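Side-chain contacts in peptidase M14 domain-containing protein (Shewanella amazonensis, PDB 2QVP), which probably acts as a zinc-dependent hydrolase of the M14 metallocarboxypeptidase family: residues Q25-Y28 with S29-I33; I33-R37 with L38-S42; L45-G49 with H50-Y54. All coordinates share one frame; numbering follows the deposited sequence.

Contact 1. Residues Q25-Y28 with S29-I33; sequences QRFY and SLLAI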
loop_
_atom_site.group_PDB
_atom_site.type_symbol
_atom_site.label_atom_id
_atom_site.label_comp_id
_atom_site.label_asym_id
_atom_site.label_seq_id
_atom_site.Cartn_x
_atom_site.Cartn_y
_atom_site.Cartn_z
ATOM N N GLN A 25 12.029 -14.484 3.380
ATOM C CA GLN A 25 12.506 -14.845 4.727
ATOM C C GLN A 25 13.179 -13.648 5.409
ATOM O O GLN A 25 12.936 -13.395 6.602
ATOM C CB GLN A 25 13.463 -16.054 4.716
ATOM C CG GLN A 25 12.782 -17.440 4.607
ATOM C CD GLN A 25 13.703 -18.609 5.073
ATOM O OE1 GLN A 25 14.905 -18.422 5.337
ATOM N NE2 GLN A 25 13.119 -19.820 5.190
ATOM N N ARG A 26 14.039 -12.948 4.658
ATOM C CA ARG A 26 14.687 -11.728 5.112
ATOM C C ARG A 26 13.652 -10.639 5.387
ATOM O O ARG A 26 13.791 -9.901 6.367
ATOM C CB ARG A 26 15.733 -11.210 4.095
ATOM C CG ARG A 26 16.396 -9.842 4.476
ATOM C CD ARG A 26 17.178 -9.895 5.787
ATOM N NE ARG A 26 18.340 -10.776 5.649
ATOM C CZ ARG A 26 19.473 -10.457 5.017
ATOM N NH1 ARG A 26 19.660 -9.257 4.471
ATOM N NH2 ARG A 26 20.452 -11.353 4.946
ATOM N N PHE A 27 12.670 -10.502 4.488
ATOM C CA PHE A 27 11.578 -9.559 4.655
ATOM C C PHE A 27 10.841 -9.734 5.998
ATOM O O PHE A 27 10.725 -8.785 6.787
ATOM C CB PHE A 27 10.566 -9.645 3.493
ATOM C CG PHE A 27 9.454 -8.670 3.645
ATOM C CD1 PHE A 27 9.691 -7.321 3.407
ATOM C CD2 PHE A 27 8.211 -9.073 4.120
ATOM C CE1 PHE A 27 8.703 -6.407 3.614
ATOM C CE2 PHE A 27 7.215 -8.159 4.340
ATOM C CZ PHE A 27 7.463 -6.820 4.090
ATOM N N TYR A 28 10.342 -10.948 6.258
ATOM C CA TYR A 28 9.635 -11.225 7.502
ATOM C C TYR A 28 10.543 -11.102 8.710
ATOM O O TYR A 28 10.094 -10.644 9.728
ATOM C CB TYR A 28 8.973 -12.598 7.491
ATOM C CG TYR A 28 7.731 -12.731 6.636
ATOM C CD1 TYR A 28 6.623 -11.918 6.856
ATOM C CD2 TYR A 28 7.608 -13.770 5.711
ATOM C CE1 TYR A 28 5.448 -12.100 6.139
ATOM C CE2 TYR A 28 6.445 -13.954 4.985
ATOM C CZ TYR A 28 5.371 -13.116 5.202
ATOM O OH TYR A 28 4.209 -13.295 4.502
ATOM N N SER A 29 11.815 -11.473 8.594
ATOM C CA SER A 29 12.765 -11.264 9.706
ATOM C C SER A 29 12.906 -9.796 10.113
ATOM O O SER A 29 12.793 -9.449 11.307
ATOM C CB SER A 29 14.130 -11.788 9.322
ATOM O OG SER A 29 14.061 -13.195 9.269
ATOM N N LEU A 30 13.098 -8.932 9.112
ATOM C CA LEU A 30 13.269 -7.510 9.368
ATOM C C LEU A 30 11.961 -6.834 9.799
ATOM O O LEU A 30 11.992 -5.896 10.592
ATOM C CB LEU A 30 13.903 -6.796 8.170
ATOM C CG LEU A 30 15.282 -7.320 7.765
ATOM C CD1 LEU A 30 15.750 -6.655 6.452
ATOM C CD2 LEU A 30 16.330 -7.200 8.873
ATOM N N LEU A 31 10.843 -7.327 9.297
ATOM C CA LEU A 31 9.543 -6.830 9.658
ATOM C C LEU A 31 9.282 -7.157 11.130
ATOM O O LEU A 31 8.711 -6.331 11.820
ATOM C CB LEU A 31 8.463 -7.447 8.775
ATOM C CG LEU A 31 7.013 -6.959 9.003
ATOM C CD1 LEU A 31 6.857 -5.441 8.697
ATOM C CD2 LEU A 31 6.086 -7.735 8.173
ATOM N N ALA A 32 9.681 -8.357 11.585
ATOM C CA ALA A 32 9.524 -8.749 12.987
ATOM C C ALA A 32 10.332 -7.837 13.918
ATOM O O ALA A 32 9.856 -7.494 15.003
ATOM C CB ALA A 32 9.925 -10.228 13.213
ATOM N N ILE A 33 11.554 -7.492 13.507
ATOM C CA ILE A 33 12.420 -6.580 14.243
ATOM C C ILE A 33 11.726 -5.251 14.439
ATOM O O ILE A 33 11.725 -4.713 15.538
ATOM C CB ILE A 33 13.788 -6.332 13.520
ATOM C CG1 ILE A 33 14.679 -7.594 13.573
ATOM C CG2 ILE A 33 14.522 -5.111 14.142
ATOM C CD1 ILE A 33 15.867 -7.615 12.590
#
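Ser29 doubles its link to Gln25 by turning its hydroxyl back along the alpha helix 24-38, while Leu30 and Leu31 pack against Arg26 and Phe27 one turn earlier. Ser29 OG donates to Gln25 O at 2.9 Å, and Ser29 N donates to the same oxygen at 3.0 Å. The two donors reach this carbonyl from opposite faces of its plane, so one acceptor takes both the regular i to i+4 bond and a side-chain bond. With OG beside its own backbone N (chi1 -70°), the hydroxyl faces the preceding turn. The regular ladder continues as Leu30 N, Leu31 N and Ala32 N donate in turn to Arg26 O, Phe27 O and Tyr28 O.

On one flank the aliphatic part of Arg26 meets Leu30: Arg26 CD lies 3.6 Å from Leu30 CD1. Bends at chi2 and chi3 (62° and 66°) keep the methylenes against the leucine before the guanidinium departs. Leu30 CG also sits close over the backbone, 3.3 Å from Arg26 O. On the inner side Phe27 and Leu31 run side by side in the same direction, and Leu31 CD2 comes within 4.0 Å of Phe27 CE2. The same methyl approaches Tyr28 CD1 more loosely, at 4.4 Å.

Further out, Phe27 meets Trp83 edge-to-face and touches Pro82 and Leu86, while Leu31 packs on Leu89, which seats this side of the helix against helix 80-91. Tyr28 reaches the hairpin of strands 41-48 and 51-57, where its OH is hydrogen-bonded to Pro52 O. Its ring is backed by its neighbour in sequence: Phe27 CD2 stands 4.2 Å above one face of the Tyr28 ring, displaced toward the rim.

Contact 2. Residues I33-R37 with L38-S42; sequences IETER and LGLGS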
loop_
_atom_site.group_PDB
_atom_site.type_symbol
_atom_site.label_atom_id
_atom_site.label_comp_id
_atom_site.label_asym_id
_atom_site.label_seq_id
_atom_site.Cartn_x
_atom_site.Cartn_y
_atom_site.Cartn_z
ATOM N N ILE A 33 11.554 -7.492 13.507
ATOM C CA ILE A 33 12.420 -6.580 14.243
ATOM C C ILE A 33 11.726 -5.251 14.439
ATOM O O ILE A 33 11.725 -4.713 15.538
ATOM C CB ILE A 33 13.788 -6.332 13.520
ATOM C CG1 ILE A 33 14.679 -7.594 13.573
ATOM C CG2 ILE A 33 14.522 -5.111 14.142
ATOM C CD1 ILE A 33 15.867 -7.615 12.590
ATOM N N GLU A 34 11.123 -4.726 13.374
ATOM C CA GLU A 34 10.409 -3.445 13.478
ATOM C C GLU A 34 9.136 -3.533 14.310
ATOM O O GLU A 34 8.850 -2.592 15.045
ATOM C CB GLU A 34 10.095 -2.834 12.087
ATOM C CG GLU A 34 11.320 -2.452 11.301
ATOM C CD GLU A 34 12.280 -1.606 12.113
ATOM O OE1 GLU A 34 11.811 -0.783 12.930
ATOM O OE2 GLU A 34 13.501 -1.782 11.945
ATOM N N THR A 35 8.398 -4.643 14.195
ATOM C CA THR A 35 7.183 -4.860 14.992
ATOM C C THR A 35 7.519 -4.788 16.494
ATOM O O THR A 35 6.848 -4.153 17.299
ATOM C CB THR A 35 6.536 -6.228 14.635
ATOM O OG1 THR A 35 6.166 -6.227 13.253
ATOM C CG2 THR A 35 5.315 -6.525 15.494
ATOM N N GLU A 36 8.599 -5.463 16.824
ATOM C CA GLU A 36 9.128 -5.561 18.151
ATOM C C GLU A 36 9.684 -4.207 18.655
ATOM O O GLU A 36 9.423 -3.800 19.802
ATOM C CB GLU A 36 10.176 -6.695 18.107
ATOM C CG GLU A 36 10.705 -7.082 19.386
ATOM C CD GLU A 36 11.683 -8.250 19.319
ATOM O OE1 GLU A 36 11.487 -9.254 18.589
ATOM O OE2 GLU A 36 12.668 -8.133 20.048
ATOM N N ARG A 37 10.405 -3.493 17.796
ATOM C CA ARG A 37 10.987 -2.213 18.194
ATOM C C ARG A 37 9.914 -1.169 18.583
ATOM O O ARG A 37 10.004 -0.536 19.631
ATOM C CB ARG A 37 11.844 -1.628 17.087
ATOM C CG ARG A 37 12.711 -0.466 17.588
ATOM C CD ARG A 37 13.652 0.019 16.520
ATOM N NE ARG A 37 12.885 0.537 15.382
ATOM C CZ ARG A 37 12.355 1.757 15.305
ATOM N NH1 ARG A 37 12.522 2.647 16.273
ATOM N NH2 ARG A 37 11.674 2.089 14.217
ATOM N N LEU A 38 8.921 -1.037 17.720
ATOM C CA LEU A 38 7.849 -0.063 17.854
ATOM C C LEU A 38 6.677 -0.555 18.728
ATOM O O LEU A 38 5.725 0.179 18.922
ATOM C CB LEU A 38 7.360 0.279 16.421
ATOM C CG LEU A 38 8.339 1.013 15.489
ATOM C CD1 LEU A 38 7.835 1.040 14.057
ATOM C CD2 LEU A 38 8.613 2.447 16.001
ATOM N N GLY A 39 6.710 -1.806 19.201
ATOM C CA GLY A 39 5.601 -2.366 20.004
ATOM C C GLY A 39 4.288 -2.571 19.259
ATOM O O GLY A 39 3.212 -2.544 19.871
ATOM N N LEU A 40 4.372 -2.815 17.951
ATOM C CA LEU A 40 3.182 -2.953 17.112
ATOM C C LEU A 40 2.489 -4.260 17.422
ATOM O O LEU A 40 3.134 -5.260 17.718
ATOM C CB LEU A 40 3.513 -2.945 15.622
ATOM C CG LEU A 40 4.377 -1.834 15.047
ATOM C CD1 LEU A 40 4.649 -2.103 13.581
ATOM C CD2 LEU A 40 3.694 -0.513 15.263
ATOM N N GLY A 41 1.160 -4.221 17.402
ATOM C CA GLY A 41 0.365 -5.420 17.557
ATOM C C GLY A 41 0.482 -6.063 16.193
ATOM O O GLY A 41 0.615 -5.356 15.198
ATOM N N SER A 42 0.513 -7.390 16.182
ATOM C CA SER A 42 0.611 -8.216 14.997
ATOM C C SER A 42 -0.593 -9.148 15.013
ATOM O O SER A 42 -0.874 -9.780 16.039
ATOM C CB SER A 42 1.910 -9.032 15.051
ATOM O OG SER A 42 2.190 -9.663 13.812
HETATM O O HOH W 1 5.027 -5.812 19.688
#
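Leu38 lies over one face of the Arg37 guanidinium, its CG 3.7 Å above the plane and displaced toward the rim, with Leu38 CD2 3.6 Å from Arg37 NH2. The two side chains run alongside each other in the same direction. The edge of the guanidinium is taken by Glu34: Arg37 NE and NH2 grip it side-on, both bonding to the single oxygen OE1 in a salt bridge whose NE to OE1 distance is 3.0 Å. Glu34 OE1 lies almost in the guanidinium plane, and Arg37 NE meets it on the syn side of the carboxylate. Arg37 NH2 has a further partner in Leu92 O.

Along the backbone, helix 24-38 finishes in a Schellman motif. Leu40 N donates to Thr35 O at 2.9 Å, lying in the carbonyl plane, and Gly39 N makes a weak bond to Glu36 O. Gly39 turns the chain with positive phi (67°), a backbone shape that glycine adopts more readily than other residues. Before it, Leu38 N still makes the helical bond to Glu34 O.

The apolar contact that accompanies this cap pairs Thr35 with Leu40, whose side chains cross at about a right angle. Thr35 OG1 stands beside the backbone N (chi1 -61°) and bonds back to Leu31 O, which sends CG2 to the far side from N, toward Leu40. There Thr35 CG2 meets Leu40 CB at 4.0 Å and Leu40 O at 3.4 Å. Both residues also touch Leu56 of strand 51-57. A water donates to Leu40 O at 2.8 Å and weakly to Thr35 O.

Contact 3. Residues L45-G49 with H50-Y54; sequences LGQAG and HHPLY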
loop_
_atom_site.group_PDB
_atom_site.type_symbol
_atom_site.label_atom_id
_atom_site.label_comp_id
_atom_site.label_asym_id
_atom_site.label_seq_id
_atom_site.Cartn_x
_atom_site.Cartn_y
_atom_site.Cartn_z
ATOM N N LEU A 45 -4.041 -12.285 9.651
ATOM C CA LEU A 45 -5.387 -12.345 9.052
ATOM C C LEU A 45 -5.637 -13.701 8.398
ATOM O O LEU A 45 -6.755 -14.230 8.467
ATOM C CB LEU A 45 -5.622 -11.176 8.073
ATOM C CG LEU A 45 -5.441 -9.767 8.665
ATOM C CD1 LEU A 45 -5.779 -8.686 7.597
ATOM C CD2 LEU A 45 -6.266 -9.524 9.931
ATOM N N GLY A 46 -4.584 -14.297 7.849
ATOM C CA GLY A 46 -4.660 -15.612 7.231
ATOM C C GLY A 46 -3.309 -15.961 6.650
ATOM O O GLY A 46 -2.360 -15.184 6.791
ATOM N N GLN A 47 -3.229 -17.137 6.025
ATOM C CA GLN A 47 -2.019 -17.648 5.393
ATOM C C GLN A 47 -2.259 -17.748 3.890
ATOM O O GLN A 47 -3.372 -18.024 3.453
ATOM C CB GLN A 47 -1.648 -19.043 5.940
ATOM C CG GLN A 47 -1.368 -19.146 7.477
ATOM C CD GLN A 47 0.040 -18.680 7.929
ATOM O OE1 GLN A 47 1.038 -18.892 7.243
ATOM N NE2 GLN A 47 0.112 -18.090 9.119
ATOM N N ALA A 48 -1.215 -17.471 3.118
ATOM C CA ALA A 48 -1.206 -17.639 1.675
ATOM C C ALA A 48 0.095 -18.396 1.403
ATOM O O ALA A 48 1.190 -17.867 1.675
ATOM C CB ALA A 48 -1.242 -16.322 0.966
ATOM N N GLY A 49 -0.028 -19.643 0.928
ATOM C CA GLY A 49 1.124 -20.520 0.671
ATOM C C GLY A 49 2.008 -20.716 1.890
ATOM O O GLY A 49 3.243 -20.739 1.774
ATOM N N HIS A 50 1.361 -20.816 3.060
ATOM C CA HIS A 50 2.023 -20.953 4.381
ATOM C C HIS A 50 2.879 -19.741 4.789
ATOM O O HIS A 50 3.794 -19.879 5.600
ATOM C CB HIS A 50 2.816 -22.276 4.456
ATOM C CG HIS A 50 1.994 -23.463 4.074
ATOM N ND1 HIS A 50 1.029 -23.987 4.905
ATOM C CD2 HIS A 50 1.939 -24.180 2.928
ATOM C CE1 HIS A 50 0.437 -25.000 4.298
ATOM N NE2 HIS A 50 0.969 -25.135 3.096
ATOM N N HIS A 51 2.556 -18.573 4.225
ATOM C CA HIS A 51 3.185 -17.292 4.544
ATOM C C HIS A 51 2.074 -16.439 5.164
ATOM O O HIS A 51 0.981 -16.347 4.599
ATOM C CB HIS A 51 3.748 -16.572 3.314
ATOM C CG HIS A 51 4.877 -17.281 2.636
ATOM N ND1 HIS A 51 6.122 -17.405 3.205
ATOM C CD2 HIS A 51 4.966 -17.851 1.411
ATOM C CE1 HIS A 51 6.928 -18.039 2.370
ATOM N NE2 HIS A 51 6.252 -18.318 1.272
ATOM N N PRO A 52 2.340 -15.809 6.314
ATOM C CA PRO A 52 1.262 -15.069 6.947
ATOM C C PRO A 52 0.939 -13.750 6.277
ATOM O O PRO A 52 1.851 -13.079 5.792
ATOM C CB PRO A 52 1.826 -14.799 8.356
ATOM C CG PRO A 52 3.342 -14.730 8.127
ATOM C CD PRO A 52 3.610 -15.734 7.086
ATOM N N LEU A 53 -0.354 -13.430 6.211
ATOM C CA LEU A 53 -0.825 -12.108 5.815
ATOM C C LEU A 53 -1.087 -11.338 7.109
ATOM O O LEU A 53 -2.097 -11.570 7.789
ATOM C CB LEU A 53 -2.113 -12.126 4.978
ATOM C CG LEU A 53 -2.068 -12.436 3.494
ATOM C CD1 LEU A 53 -1.679 -13.904 3.274
ATOM C CD2 LEU A 53 -3.465 -12.076 2.839
ATOM N N TYR A 54 -0.187 -10.403 7.420
ATOM C CA TYR A 54 -0.267 -9.599 8.635
ATOM C C TYR A 54 -1.015 -8.284 8.553
ATOM O O TYR A 54 -1.014 -7.602 7.532
ATOM C CB TYR A 54 1.152 -9.190 9.108
ATOM C CG TYR A 54 2.004 -10.295 9.661
ATOM C CD1 TYR A 54 1.675 -10.914 10.874
ATOM C CD2 TYR A 54 3.183 -10.698 9.009
ATOM C CE1 TYR A 54 2.471 -11.927 11.406
ATOM C CE2 TYR A 54 3.993 -11.695 9.542
ATOM C CZ TYR A 54 3.615 -12.320 10.727
ATOM O OH TYR A 54 4.391 -13.315 11.259
#
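Ala48 and Leu53 face each other diagonally across the two strands, the Leu53 CD1 methyl pressed to 3.4 Å from Ala48 CB, tighter than ordinary van der Waals contact. His51 projects from the same face as these two. Its ring carries Ala48 O near its edge, close to the ring plane, and brings CD2 within 3.4 Å of Gly49 O; CG stands beside the backbone N (chi1 -65°), which swings the imidazole back along the turn.

Gln47 and Pro52 occupy the opposite face. The glutamine chain bends at chi2 (-80°) and slants across the proline, while Pro52 CB sits 3.8 Å above one face of the Tyr54 ring.

These residues belong to a beta hairpin whose strands 41-48 and 51-57 are joined by a type I' turn from Ala48 to His51, with Gly49 and His50 both at positive phi. Ala48 and His51 form the hydrogen-bonded pair that closes it: Ala48 N to His51 O spans 2.9 Å, and His51 N to Ala48 O spans 3.0 Å, the latter donor sitting above the carbonyl plane. Losing the imidazole of His51 to an alanine is likely to open a gap beside the Gly49 carbonyl, where the ring's CD2 now lies. Farther along, Leu53 N donates to Gly46 O at 2.7 Å, and Leu45 N to Leu53 O at 2.8 Å.

In the fold
From the N terminus the three contacts follow in series, and none encloses or crosses another. Contact 1 runs along the first part of helix 24-38; contact 2 takes over at the shared Ile33, rounds the end of the helix and leads into strand 41-48. Contact 3 closes the tight turn by which this edge strand, one of the two outermost in the chain's mixed sheet, returns as strand 51-57. The chain thus folds back on itself: Tyr28 and Leu31 of contact 1 pack on Tyr54 of contact 3, and Ser42 of contact 2 touches Tyr54 as well. Together they lay the helix against the hairpin of strands 41-48 and 51-57, at the margin of the sheet.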